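Local coordinates for mandelate racemase/muconate lactonizing enzyme-like protein (Roseovarius sp. TM1035, PDB 3RCY) that belongs to the mandelate racemase/muconate lactonizing enzyme family and probably uses magnesium to act on a carboxylate substrate not yet established, at residues A[10-15]-A[22-27]; A[293-298]-A[326-331]; A[126-131]-A[351-356]; A[145-150]-A[190-195]. All coordinates share one frame; numbering follows the deposited sequence.

Contact 1 of 4, residues A[10-15]-A[22-27]; sequences IVTAPP and RYWILV
Two pairs of backbone hydrogen bonds tie I10 to L26 and T12 to W24. In the T12 pair, W24 N reaches T12 O at 2.8 Å, and T12 N reaches W24 O at 3.0 Å. I10 and L26 likewise exchange two N-H...O bonds, I10 N to L26 O and L26 N to I10 O, both 2.9 Å. V11 and I25 between them form a non-hydrogen-bonded pair, the alternation expected of antiparallel strands, whose directions here differ by 153°.

The side chains of I10, T12, W24 and L26 share one face of the sheet. Beyond the last bridge, P14 lays CG over the six-membered ring of W24, 3.7 Å from its centroid and 22° off the ring normal, a CH-pi contact. On the same face T12 CG2 meets L26 CD1 at 3.9 Å. With T12 OG1 anti to the backbone N (chi1 -174°), the hydroxyl turns from L26 and bonds to N378 O. V11 packs on the reverse face, its CG1 3.8 Å from Y23 CB, the two side chains running alongside each other.

These strands form the hairpin of the small antiparallel sheet in the N-terminal domain, with strand 36-41 beside 24-31. Helix 48-63 covers the V11 and I25 face, whereas helix 341-346 packs against T12, P14 and W24.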
loop_
_atom_site.group_PDB
_atom_site.type_symbol
_atom_site.label_atom_id
_atom_site.label_comp_id
_atom_site.label_asym_id
_atom_site.label_seq_id
_atom_site.Cartn_x
_atom_site.Cartn_y
_atom_site.Cartn_z
ATOM N N ILE A 10 16.634 42.267 20.848
ATOM C CA ILE A 10 15.861 43.481 20.635
ATOM C C ILE A 10 14.517 43.122 20.027
ATOM O O ILE A 10 14.450 42.550 18.938
ATOM C CB ILE A 10 16.600 44.490 19.714
ATOM C CG1 ILE A 10 17.921 44.942 20.347
ATOM C CG2 ILE A 10 15.707 45.706 19.426
ATOM C CD1 ILE A 10 18.908 45.508 19.330
ATOM N N VAL A 11 13.451 43.442 20.748
ATOM C CA VAL A 11 12.105 43.277 20.220
ATOM C C VAL A 11 11.635 44.620 19.677
ATOM O O VAL A 11 11.600 45.611 20.406
ATOM C CB VAL A 11 11.134 42.740 21.289
ATOM C CG1 VAL A 11 9.724 42.585 20.712
ATOM C CG2 VAL A 11 11.648 41.402 21.832
ATOM N N THR A 12 11.294 44.642 18.392
ATOM C CA THR A 12 10.944 45.881 17.720
ATOM C C THR A 12 9.583 45.796 17.039
ATOM O O THR A 12 9.238 44.772 16.431
ATOM C CB THR A 12 12.083 46.359 16.755
ATOM O OG1 THR A 12 11.759 47.645 16.225
ATOM C CG2 THR A 12 12.332 45.370 15.613
ATOM N N ALA A 13 8.822 46.883 17.150
ATOM C CA ALA A 13 7.465 46.967 16.604
ATOM C C ALA A 13 7.415 47.786 15.309
ATOM O O ALA A 13 7.723 48.980 15.314
ATOM C CB ALA A 13 6.518 47.568 17.639
ATOM N N PRO A 14 7.019 47.153 14.195
ATOM C CA PRO A 14 6.841 47.904 12.949
ATOM C C PRO A 14 5.725 48.933 13.127
ATOM O O PRO A 14 4.688 48.607 13.714
ATOM C CB PRO A 14 6.393 46.835 11.945
ATOM C CG PRO A 14 6.801 45.525 12.546
ATOM C CD PRO A 14 6.718 45.719 14.029
ATOM N N PRO A 15 5.941 50.171 12.640
ATOM C CA PRO A 15 4.910 51.206 12.648
ATOM C C PRO A 15 3.677 50.793 11.850
ATOM O O PRO A 15 3.765 49.931 10.966
ATOM C CB PRO A 15 5.601 52.395 11.963
ATOM C CG PRO A 15 7.048 52.174 12.202
ATOM C CD PRO A 15 7.231 50.687 12.152
ATOM N N ARG A 22 3.050 42.143 14.604
ATOM C CA ARG A 22 3.079 43.087 15.734
ATOM C C ARG A 22 4.488 43.437 16.223
ATOM O O ARG A 22 4.726 44.559 16.671
ATOM C CB ARG A 22 2.237 42.569 16.906
ATOM C CG ARG A 22 0.733 42.720 16.714
ATOM C CD ARG A 22 -0.015 42.401 18.011
ATOM N NE ARG A 22 -1.460 42.589 17.877
ATOM C CZ ARG A 22 -2.298 41.692 17.360
ATOM N NH1 ARG A 22 -1.851 40.520 16.909
ATOM N NH2 ARG A 22 -3.592 41.972 17.284
ATOM N N TYR A 23 5.409 42.478 16.152
ATOM C CA TYR A 23 6.789 42.698 16.594
ATOM C C TYR A 23 7.721 41.686 15.944
ATOM O O TYR A 23 7.288 40.595 15.541
ATOM C CB TYR A 23 6.915 42.619 18.135
ATOM C CG TYR A 23 6.383 41.315 18.688
ATOM C CD1 TYR A 23 7.163 40.155 18.654
ATOM C CD2 TYR A 23 5.084 41.230 19.213
ATOM C CE1 TYR A 23 6.675 38.952 19.117
ATOM C CE2 TYR A 23 4.588 40.021 19.695
ATOM C CZ TYR A 23 5.389 38.884 19.638
ATOM O OH TYR A 23 4.918 37.667 20.097
ATOM N N TRP A 24 8.996 42.056 15.854
ATOM C CA TRP A 24 10.042 41.168 15.355
ATOM C C TRP A 24 11.072 40.954 16.452
ATOM O O TRP A 24 11.409 41.884 17.183
ATOM C CB TRP A 24 10.719 41.760 14.114
ATOM C CG TRP A 24 9.773 42.062 12.985
ATOM C CD1 TRP A 24 8.616 41.398 12.678
ATOM C CD2 TRP A 24 9.914 43.093 12.004
ATOM N NE1 TRP A 24 8.026 41.961 11.571
ATOM C CE2 TRP A 24 8.801 43.002 11.136
ATOM C CE3 TRP A 24 10.875 44.084 11.771
ATOM C CZ2 TRP A 24 8.619 43.869 10.054
ATOM C CZ3 TRP A 24 10.697 44.943 10.687
ATOM C CH2 TRP A 24 9.575 44.833 9.849
ATOM N N ILE A 25 11.558 39.724 16.568
ATOM C CA ILE A 25 12.522 39.379 17.609
ATOM C C ILE A 25 13.897 39.262 16.973
ATOM O O ILE A 25 14.204 38.271 16.309
ATOM C CB ILE A 25 12.150 38.068 18.355
ATOM C CG1 ILE A 25 10.757 38.192 18.996
ATOM C CG2 ILE A 25 13.203 37.749 19.427
ATOM C CD1 ILE A 25 10.141 36.847 19.423
ATOM N N LEU A 26 14.712 40.291 17.173
ATOM C CA LEU A 26 16.063 40.321 16.627
ATOM C C LEU A 26 17.061 39.857 17.677
ATOM O O LEU A 26 16.917 40.171 18.864
ATOM C CB LEU A 26 16.421 41.738 16.154
ATOM C CG LEU A 26 15.405 42.454 15.246
ATOM C CD1 LEU A 26 15.902 43.855 14.926
ATOM C CD2 LEU A 26 15.133 41.664 13.959
ATOM N N VAL A 27 18.063 39.100 17.240
ATOM C CA VAL A 27 19.169 38.713 18.117
ATOM C C VAL A 27 20.491 39.199 17.530
ATOM O O VAL A 27 20.715 39.125 16.322
ATOM C CB VAL A 27 19.205 37.179 18.408
ATOM C CG1 VAL A 27 17.957 36.755 19.166
ATOM C CG2 VAL A 27 19.359 36.352 17.105
#

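Contact 2 of 4, residues A[293-298]-A[326-331]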
loop_
_atom_site.group_PDB
_atom_site.type_symbol
_atom_site.label_atom_id
_atom_site.label_comp_id
_atom_site.label_asym_id
_atom_site.label_seq_id
_atom_site.Cartn_x
_atom_site.Cartn_y
_atom_site.Cartn_z
ATOM N N GLU A 293 19.908 23.780 8.606
ATOM C CA GLU A 293 18.821 22.801 8.704
ATOM C C GLU A 293 17.917 22.883 7.463
ATOM O O GLU A 293 17.520 21.858 6.903
ATOM C CB GLU A 293 18.032 23.014 10.011
ATOM C CG GLU A 293 16.829 22.098 10.216
ATOM C CD GLU A 293 17.184 20.670 10.599
ATOM O OE1 GLU A 293 18.382 20.298 10.627
ATOM O OE2 GLU A 293 16.237 19.912 10.885
ATOM N N MET A 294 17.636 24.101 7.008
ATOM C CA MET A 294 16.825 24.277 5.805
ATOM C C MET A 294 17.537 23.890 4.503
ATOM O O MET A 294 16.871 23.531 3.533
ATOM C CB MET A 294 16.217 25.685 5.738
ATOM C CG MET A 294 15.077 25.895 6.758
ATOM S SD MET A 294 13.830 24.580 6.702
ATOM C CE MET A 294 14.367 23.470 7.999
ATOM N N LYS A 295 18.874 23.944 4.490
ATOM C CA LYS A 295 19.655 23.366 3.382
ATOM C C LYS A 295 19.445 21.851 3.296
ATOM O O LYS A 295 19.334 21.279 2.203
ATOM C CB LYS A 295 21.156 23.701 3.505
ATOM C CG LYS A 295 21.539 25.138 3.098
ATOM C CD LYS A 295 21.503 25.365 1.566
ATOM C CE LYS A 295 22.654 24.674 0.832
ATOM N NZ LYS A 295 22.726 25.111 -0.610
ATOM N N LYS A 296 19.385 21.204 4.452
ATOM C CA LYS A 296 19.073 19.782 4.515
ATOM C C LYS A 296 17.696 19.514 3.915
ATOM O O LYS A 296 17.532 18.593 3.105
ATOM C CB LYS A 296 19.164 19.272 5.961
ATOM C CG LYS A 296 20.581 19.342 6.559
ATOM C CD LYS A 296 20.662 18.621 7.910
ATOM C CE LYS A 296 22.106 18.534 8.424
ATOM N NZ LYS A 296 22.166 18.028 9.850
ATOM N N VAL A 297 16.713 20.339 4.281
ATOM C CA VAL A 297 15.352 20.204 3.745
ATOM C C VAL A 297 15.297 20.464 2.242
ATOM O O VAL A 297 14.611 19.741 1.515
ATOM C CB VAL A 297 14.332 21.086 4.528
ATOM C CG1 VAL A 297 12.967 21.080 3.855
ATOM C CG2 VAL A 297 14.210 20.581 5.946
ATOM N N ALA A 298 16.023 21.482 1.780
ATOM C CA ALA A 298 16.104 21.779 0.343
ATOM C C ALA A 298 16.595 20.579 -0.467
ATOM O O ALA A 298 16.061 20.303 -1.545
ATOM C CB ALA A 298 16.996 23.010 0.078
ATOM N N ALA A 326 18.185 31.005 -0.563
ATOM C CA ALA A 326 17.639 30.907 -1.924
ATOM C C ALA A 326 18.709 31.015 -3.012
ATOM O O ALA A 326 18.627 30.324 -4.028
ATOM C CB ALA A 326 16.584 31.971 -2.136
ATOM N N ALA A 327 19.700 31.887 -2.803
ATOM C CA ALA A 327 20.783 32.083 -3.780
ATOM C C ALA A 327 21.585 30.797 -4.031
ATOM O O ALA A 327 22.159 30.620 -5.116
ATOM C CB ALA A 327 21.713 33.182 -3.322
ATOM N N SER A 328 21.584 29.903 -3.039
ATOM C CA SER A 328 22.471 28.732 -3.017
ATOM C C SER A 328 21.817 27.407 -3.414
ATOM O O SER A 328 22.505 26.381 -3.493
ATOM C CB SER A 328 23.083 28.579 -1.622
ATOM O OG SER A 328 22.119 28.060 -0.709
ATOM N N ILE A 329 20.506 27.404 -3.650
ATOM C CA ILE A 329 19.812 26.148 -3.970
ATOM C C ILE A 329 19.329 26.084 -5.420
ATOM O O ILE A 329 18.871 27.086 -5.970
ATOM C CB ILE A 329 18.645 25.857 -2.990
ATOM C CG1 ILE A 329 17.554 26.939 -3.102
ATOM C CG2 ILE A 329 19.188 25.705 -1.539
ATOM C CD1 ILE A 329 16.256 26.595 -2.393
ATOM N N PRO A 330 19.446 24.905 -6.053
ATOM C CA PRO A 330 18.961 24.795 -7.425
ATOM C C PRO A 330 17.439 24.747 -7.503
ATOM O O PRO A 330 16.869 25.155 -8.511
ATOM C CB PRO A 330 19.588 23.479 -7.925
ATOM C CG PRO A 330 19.860 22.689 -6.706
ATOM C CD PRO A 330 20.155 23.684 -5.608
ATOM N N ASN A 331 16.787 24.305 -6.429
ATOM C CA ASN A 331 15.328 24.141 -6.423
ATOM C C ASN A 331 14.561 25.276 -5.724
ATOM O O ASN A 331 13.649 25.036 -4.928
ATOM C CB ASN A 331 14.930 22.750 -5.872
ATOM C CG ASN A 331 15.457 22.493 -4.452
ATOM O OD1 ASN A 331 16.503 22.993 -4.062
ATOM N ND2 ASN A 331 14.737 21.683 -3.696
#
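A298 on helix 290-302 faces I329, just beyond helix 316-327, with their CA atoms 7.2 Å apart, and no backbone-to-backbone hydrogen bond joins the two segments. The link is made by side chains. N331 gives ND2 to A298 O at 2.9 Å, with an N-H...O angle of 150°; the donor is tilted 20° from the carbonyl plane, and A298 O likewise lies out of the amide plane, so neither flat group is met squarely. ND2 also bonds to A306 O, and two acceptors therefore fix the rotation of the amide.

K295 reaches across by a folded path, bent at chi2 and chi3, which brings NZ to S328 OG at 3.0 Å. The same ammonium bonds to L118 O and forms a salt bridge with E72 of the second subunit, while S328 OG is also bonded to F325 O. Between the polar ends sits I329: its CG2 methyl touches A298 CB at 3.8 Å and lies 3.7 Å from K295 NZ. The lysine and isoleucine side chains run past each other in opposite directions. An alanine in place of K295 would probably leave S328 OG and L118 O without this donor, cost E72 of the second subunit one of its positive partners, and uncover one side of the I329 methyl.

Both helices belong to the enolase C-terminal barrel domain. The contact joins helix 290-302 to the chain that follows helix 316-327, and M308 of strand 307-308 lies against both A298 and I329.

Contact 3 of 4, residues A[126-131]-A[351-356]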
loop_
_atom_site.group_PDB
_atom_site.type_symbol
_atom_site.label_atom_id
_atom_site.label_comp_id
_atom_site.label_asym_id
_atom_site.label_seq_id
_atom_site.Cartn_x
_atom_site.Cartn_y
_atom_site.Cartn_z
ATOM N N ILE A 126 16.837 36.128 -7.882
ATOM C CA ILE A 126 15.834 35.326 -7.193
ATOM C C ILE A 126 14.445 35.923 -7.430
ATOM O O ILE A 126 14.217 37.106 -7.187
ATOM C CB ILE A 126 16.143 35.247 -5.678
ATOM C CG1 ILE A 126 17.531 34.613 -5.451
ATOM C CG2 ILE A 126 15.042 34.491 -4.936
ATOM C CD1 ILE A 126 18.197 34.996 -4.118
ATOM N N ARG A 127 13.531 35.101 -7.924
ATOM C CA ARG A 127 12.152 35.517 -8.142
ATOM C C ARG A 127 11.491 35.876 -6.810
ATOM O O ARG A 127 11.551 35.099 -5.855
ATOM C CB ARG A 127 11.389 34.391 -8.825
ATOM C CG ARG A 127 10.032 34.774 -9.337
ATOM C CD ARG A 127 9.414 33.606 -10.101
ATOM N NE ARG A 127 8.039 33.907 -10.474
ATOM C CZ ARG A 127 7.152 33.016 -10.902
ATOM N NH1 ARG A 127 7.478 31.732 -11.004
ATOM N NH2 ARG A 127 5.925 33.414 -11.215
ATOM N N ALA A 128 10.883 37.059 -6.748
ATOM C CA ALA A 128 10.206 37.520 -5.536
ATOM C C ALA A 128 8.696 37.559 -5.723
ATOM O O ALA A 128 8.198 37.639 -6.852
ATOM C CB ALA A 128 10.716 38.916 -5.127
ATOM N N TYR A 129 7.968 37.510 -4.615
ATOM C CA TYR A 129 6.534 37.792 -4.649
ATOM C C TYR A 129 6.107 38.563 -3.407
ATOM O O TYR A 129 6.853 38.649 -2.428
ATOM C CB TYR A 129 5.715 36.503 -4.791
ATOM C CG TYR A 129 5.493 35.694 -3.518
ATOM C CD1 TYR A 129 6.354 34.651 -3.181
ATOM C CD2 TYR A 129 4.394 35.940 -2.677
ATOM C CE1 TYR A 129 6.150 33.885 -2.044
ATOM C CE2 TYR A 129 4.179 35.176 -1.527
ATOM C CZ TYR A 129 5.064 34.146 -1.221
ATOM O OH TYR A 129 4.881 33.374 -0.102
ATOM N N THR A 130 4.889 39.082 -3.438
ATOM C CA THR A 130 4.331 39.778 -2.285
ATOM C C THR A 130 2.853 39.446 -2.116
ATOM O O THR A 130 2.191 39.052 -3.081
ATOM C CB THR A 130 4.552 41.324 -2.403
ATOM O OG1 THR A 130 4.000 41.993 -1.262
ATOM C CG2 THR A 130 3.934 41.884 -3.668
ATOM N N TYR A 131 2.350 39.576 -0.888
ATOM C CA TYR A 131 0.916 39.687 -0.651
ATOM C C TYR A 131 0.388 40.914 -1.381
ATOM O O TYR A 131 1.135 41.862 -1.636
ATOM C CB TYR A 131 0.621 39.908 0.832
ATOM C CG TYR A 131 0.310 38.689 1.658
ATOM C CD1 TYR A 131 1.119 38.355 2.751
ATOM C CD2 TYR A 131 -0.798 37.887 1.381
ATOM C CE1 TYR A 131 0.846 37.251 3.544
ATOM C CE2 TYR A 131 -1.088 36.769 2.172
ATOM C CZ TYR A 131 -0.253 36.460 3.255
ATOM O OH TYR A 131 -0.498 35.359 4.056
ATOM N N ILE A 351 19.494 45.127 0.981
ATOM C CA ILE A 351 18.968 44.159 0.018
ATOM C C ILE A 351 17.564 44.618 -0.366
ATOM O O ILE A 351 16.773 44.948 0.506
ATOM C CB ILE A 351 18.890 42.726 0.618
ATOM C CG1 ILE A 351 20.244 42.293 1.202
ATOM C CG2 ILE A 351 18.426 41.717 -0.433
ATOM C CD1 ILE A 351 20.162 41.034 2.066
ATOM N N ARG A 352 17.259 44.631 -1.667
ATOM C CA ARG A 352 15.966 45.127 -2.153
ATOM C C ARG A 352 15.401 44.285 -3.290
ATOM O O ARG A 352 16.156 43.676 -4.060
ATOM C CB ARG A 352 16.085 46.584 -2.623
ATOM C CG ARG A 352 16.186 47.598 -1.497
ATOM C CD ARG A 352 16.607 48.950 -2.007
ATOM N NE ARG A 352 16.642 49.920 -0.922
ATOM C CZ ARG A 352 17.311 51.067 -0.953
ATOM N NH1 ARG A 352 18.034 51.404 -2.016
ATOM N NH2 ARG A 352 17.266 51.870 0.098
ATOM N N VAL A 353 14.072 44.256 -3.388
ATOM C CA VAL A 353 13.406 43.723 -4.575
ATOM C C VAL A 353 13.480 44.796 -5.662
ATOM O O VAL A 353 13.057 45.928 -5.449
ATOM C CB VAL A 353 11.921 43.343 -4.304
ATOM C CG1 VAL A 353 11.236 42.858 -5.588
ATOM C CG2 VAL A 353 11.821 42.281 -3.221
ATOM N N GLU A 354 14.030 44.443 -6.816
ATOM C CA GLU A 354 14.100 45.372 -7.940
ATOM C C GLU A 354 13.503 44.723 -9.191
ATOM O O GLU A 354 13.972 43.676 -9.641
ATOM C CB GLU A 354 15.549 45.850 -8.149
ATOM C CG GLU A 354 16.070 46.649 -6.950
ATOM C CD GLU A 354 17.520 47.092 -7.069
ATOM O OE1 GLU A 354 18.302 46.458 -7.820
ATOM O OE2 GLU A 354 17.874 48.080 -6.381
ATOM N N GLY A 355 12.438 45.324 -9.714
ATOM C CA GLY A 355 11.717 44.775 -10.870
ATOM C C GLY A 355 11.266 43.333 -10.677
ATOM O O GLY A 355 11.372 42.515 -11.596
ATOM N N GLY A 356 10.785 43.021 -9.474
ATOM C CA GLY A 356 10.268 41.692 -9.148
ATOM C C GLY A 356 11.307 40.643 -8.784
ATOM O O GLY A 356 10.968 39.477 -8.590
HETATM O O HOH W 1 8.623 38.405 -9.331
#
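G356 O is gripped twice. A128 N donates to it at 3.0 Å with an N-H...O angle of 156°, and water 1 donates to it at 2.7 Å. The second proton of that water goes to A128 O, 2.6 Å away, so both the N-H and the C=O of A128 are tied to one glycine carbonyl, directly and through the bridge.

The methyl of A128 lies against V353. Its CB is 4.0 Å from both CG1 and CG2, which shows that the valine presents the fork of its two branches rather than a single methyl. The first torsion accounts for this: CG1 is anti to the backbone N (chi1 177°) and CG2 is anti to the carbonyl carbon, leaving both methyls turned to the alanine.

Strand 126-131 is the first strand of the barrel in the enolase C-terminal domain, running parallel to 164-167 and 335-336. In 351-356, more than 200 residues further on, the weak strand 353-354 pairs antiparallel with 357-358, which runs antiparallel to 126-131, I126 bonding with I358; A128 N to G356 O adds a bond from the turn. G356 has a positive phi (82°), a backbone conformation that favours glycine. I358 also packs on A128 and V353, and W319 of helix 316-327 lies against V353. The guanidinium of R127 makes a salt bridge with D205 and a hydrogen bond with T163.

Contact 4 of 4, residues A[145-150]-A[190-195]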
loop_
_atom_site.group_PDB
_atom_site.type_symbol
_atom_site.label_atom_id
_atom_site.label_comp_id
_atom_site.label_asym_id
_atom_site.label_seq_id
_atom_site.Cartn_x
_atom_site.Cartn_y
_atom_site.Cartn_z
ATOM N N THR A 145 -11.748 41.950 1.941
ATOM C CA THR A 145 -12.821 41.210 1.278
ATOM C C THR A 145 -13.312 41.866 -0.020
ATOM O O THR A 145 -14.363 41.501 -0.543
ATOM C CB THR A 145 -14.016 40.981 2.227
ATOM O OG1 THR A 145 -14.424 42.235 2.779
ATOM C CG2 THR A 145 -13.634 40.023 3.359
ATOM N N SER A 146 -12.546 42.825 -0.537
ATOM C CA SER A 146 -12.864 43.463 -1.809
ATOM C C SER A 146 -12.023 42.914 -2.970
ATOM O O SER A 146 -10.833 43.217 -3.069
ATOM C CB SER A 146 -12.661 44.977 -1.710
ATOM O OG SER A 146 -12.899 45.584 -2.969
ATOM N N ALA A 147 -12.645 42.128 -3.851
ATOM C CA ALA A 147 -11.959 41.616 -5.046
ATOM C C ALA A 147 -11.516 42.753 -5.961
ATOM O O ALA A 147 -10.409 42.730 -6.492
ATOM C CB ALA A 147 -12.842 40.625 -5.803
ATOM N N ASP A 148 -12.386 43.750 -6.130
ATOM C CA ASP A 148 -12.076 44.950 -6.908
ATOM C C ASP A 148 -10.784 45.631 -6.448
ATOM O O ASP A 148 -9.912 45.919 -7.269
ATOM C CB ASP A 148 -13.255 45.939 -6.882
ATOM C CG ASP A 148 -14.387 45.534 -7.825
ATOM O OD1 ASP A 148 -14.247 44.542 -8.564
ATOM O OD2 ASP A 148 -15.427 46.222 -7.841
ATOM N N MET A 149 -10.662 45.875 -5.143
ATOM C CA MET A 149 -9.465 46.514 -4.589
ATOM C C MET A 149 -8.231 45.622 -4.706
ATOM O O MET A 149 -7.158 46.095 -5.065
ATOM C CB MET A 149 -9.680 46.938 -3.135
ATOM C CG MET A 149 -10.706 48.066 -2.946
ATOM S SD MET A 149 -10.818 48.566 -1.214
ATOM C CE MET A 149 -12.574 48.927 -1.101
ATOM N N ALA A 150 -8.393 44.331 -4.414
ATOM C CA ALA A 150 -7.306 43.375 -4.592
ATOM C C ALA A 150 -6.786 43.392 -6.035
ATOM O O ALA A 150 -5.582 43.396 -6.253
ATOM C CB ALA A 150 -7.749 41.967 -4.186
ATOM N N VAL A 190 -13.580 32.693 -5.577
ATOM C CA VAL A 190 -13.730 32.631 -7.031
ATOM C C VAL A 190 -13.693 34.050 -7.631
ATOM O O VAL A 190 -13.004 34.294 -8.624
ATOM C CB VAL A 190 -15.036 31.873 -7.430
ATOM C CG1 VAL A 190 -15.357 32.050 -8.907
ATOM C CG2 VAL A 190 -14.928 30.374 -7.076
ATOM N N GLU A 191 -14.427 34.978 -7.022
ATOM C CA GLU A 191 -14.422 36.371 -7.473
ATOM C C GLU A 191 -13.014 36.991 -7.457
ATOM O O GLU A 191 -12.620 37.665 -8.414
ATOM C CB GLU A 191 -15.394 37.222 -6.645
ATOM C CG GLU A 191 -15.623 38.612 -7.244
ATOM C CD GLU A 191 -16.326 39.582 -6.308
ATOM O OE1 GLU A 191 -16.689 39.189 -5.175
ATOM O OE2 GLU A 191 -16.514 40.753 -6.714
ATOM N N PHE A 192 -12.271 36.773 -6.371
ATOM C CA PHE A 192 -10.875 37.223 -6.273
ATOM C C PHE A 192 -10.011 36.655 -7.410
ATOM O O PHE A 192 -9.332 37.407 -8.106
ATOM C CB PHE A 192 -10.258 36.823 -4.925
ATOM C CG PHE A 192 -10.319 37.901 -3.860
ATOM C CD1 PHE A 192 -11.543 38.331 -3.332
ATOM C CD2 PHE A 192 -9.141 38.445 -3.345
ATOM C CE1 PHE A 192 -11.591 39.305 -2.330
ATOM C CE2 PHE A 192 -9.179 39.429 -2.342
ATOM C CZ PHE A 192 -10.409 39.860 -1.835
ATOM N N CYS A 193 -10.033 35.333 -7.585
ATOM C CA CYS A 193 -9.232 34.695 -8.627
ATOM C C CYS A 193 -9.601 35.215 -10.011
ATOM O O CYS A 193 -8.720 35.531 -10.803
ATOM C CB CYS A 193 -9.364 33.168 -8.581
ATOM S SG CYS A 193 -8.537 32.396 -7.175
ATOM N N ARG A 194 -10.901 35.310 -10.288
ATOM C CA ARG A 194 -11.381 35.783 -11.591
ATOM C C ARG A 194 -10.903 37.213 -11.882
ATOM O O ARG A 194 -10.354 37.484 -12.958
ATOM C CB ARG A 194 -12.921 35.688 -11.675
ATOM C CG ARG A 194 -13.524 36.231 -12.983
ATOM C CD ARG A 194 -15.048 36.028 -13.082
ATOM N NE ARG A 194 -15.806 36.558 -11.941
ATOM C CZ ARG A 194 -16.304 37.797 -11.861
ATOM N NH1 ARG A 194 -16.124 38.666 -12.855
ATOM N NH2 ARG A 194 -16.988 38.170 -10.783
ATOM N N LYS A 195 -11.109 38.115 -10.921
ATOM C CA LYS A 195 -10.762 39.528 -11.101
ATOM C C LYS A 195 -9.253 39.782 -11.101
ATOM O O LYS A 195 -8.760 40.621 -11.863
ATOM C CB LYS A 195 -11.492 40.414 -10.082
ATOM C CG LYS A 195 -13.002 40.454 -10.336
ATOM C CD LYS A 195 -13.734 41.423 -9.435
ATOM C CE LYS A 195 -15.211 41.438 -9.804
ATOM N NZ LYS A 195 -15.999 42.324 -8.915
HETATM O O HOH W 2 -15.528 41.578 -3.709
#
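A147 and F192 make the tight part of this contact, with CA atoms 4.7 Å apart. A147 CA stands over one face of the phenyl ring, 3.9 Å from its centroid and 23° off the normal, a CH-pi contact displaced toward the rim. A147 CB touches F192 CD1, and from another direction A150 CB closes on F192 CE2 at 3.4 Å. The carbonyl carbon of T145 (C) meets the ring at its edge. Chi1 of F192, at -95°, is far from a staggered value, and this turn slides the ring under the first residues of helix 147-159. F167 and P169 of the same chain also pack on it.

Another part of the contact is polar and more open, for D148 is exposed. K195 is extended beyond CG and bridges two acids: NZ lies 2.8 Å from D148 OD1, coming from above the carboxylate plane by 38°, and 2.8 Å from E191 OE2, on its anti lone pair. The two acids are 4.8 Å apart, OD1 to OE2, so the ammonium probably offsets their mutual repulsion. An alanine at K195 would probably leave D148 and E191 facing each other without a counter-charge and strip the methylene cover from A147 CB. Water 2 accepts from A147 N and gives a weak bond to E191 OE1.

S146 OG caps the helix by accepting from M149 N, an N-cap. Helices 147-159 and 183-200 are neighbours on the outer layer of the enolase-type barrel, joined through strand 164-167, and this contact packs the start of one against the middle of the other.

How the contacts relate
Contact 1 belongs to the N-terminal sheet, whereas contacts 2, 3 and 4 lie in the barrel domain. Contacts 1, 2 and 3 are mostly buried; contact 4, whose centre lies about 24 Å from the centre of the chain, is only partly so, and it is the one that carries a salt-bridge network across its segments. Strand pairing dominates contact 1, a single backbone bond with a water serves contact 3, and contact 2 relies on side-chain donors. Contacts 2 and 3 touch: I126 CD1 lies 3.7 Å from A327 N, bringing the first barrel strand against helix 316-327. Contacts 2 and 3 also reach other subunits, contact 3 through R127; contacts 1 and 4 touch none.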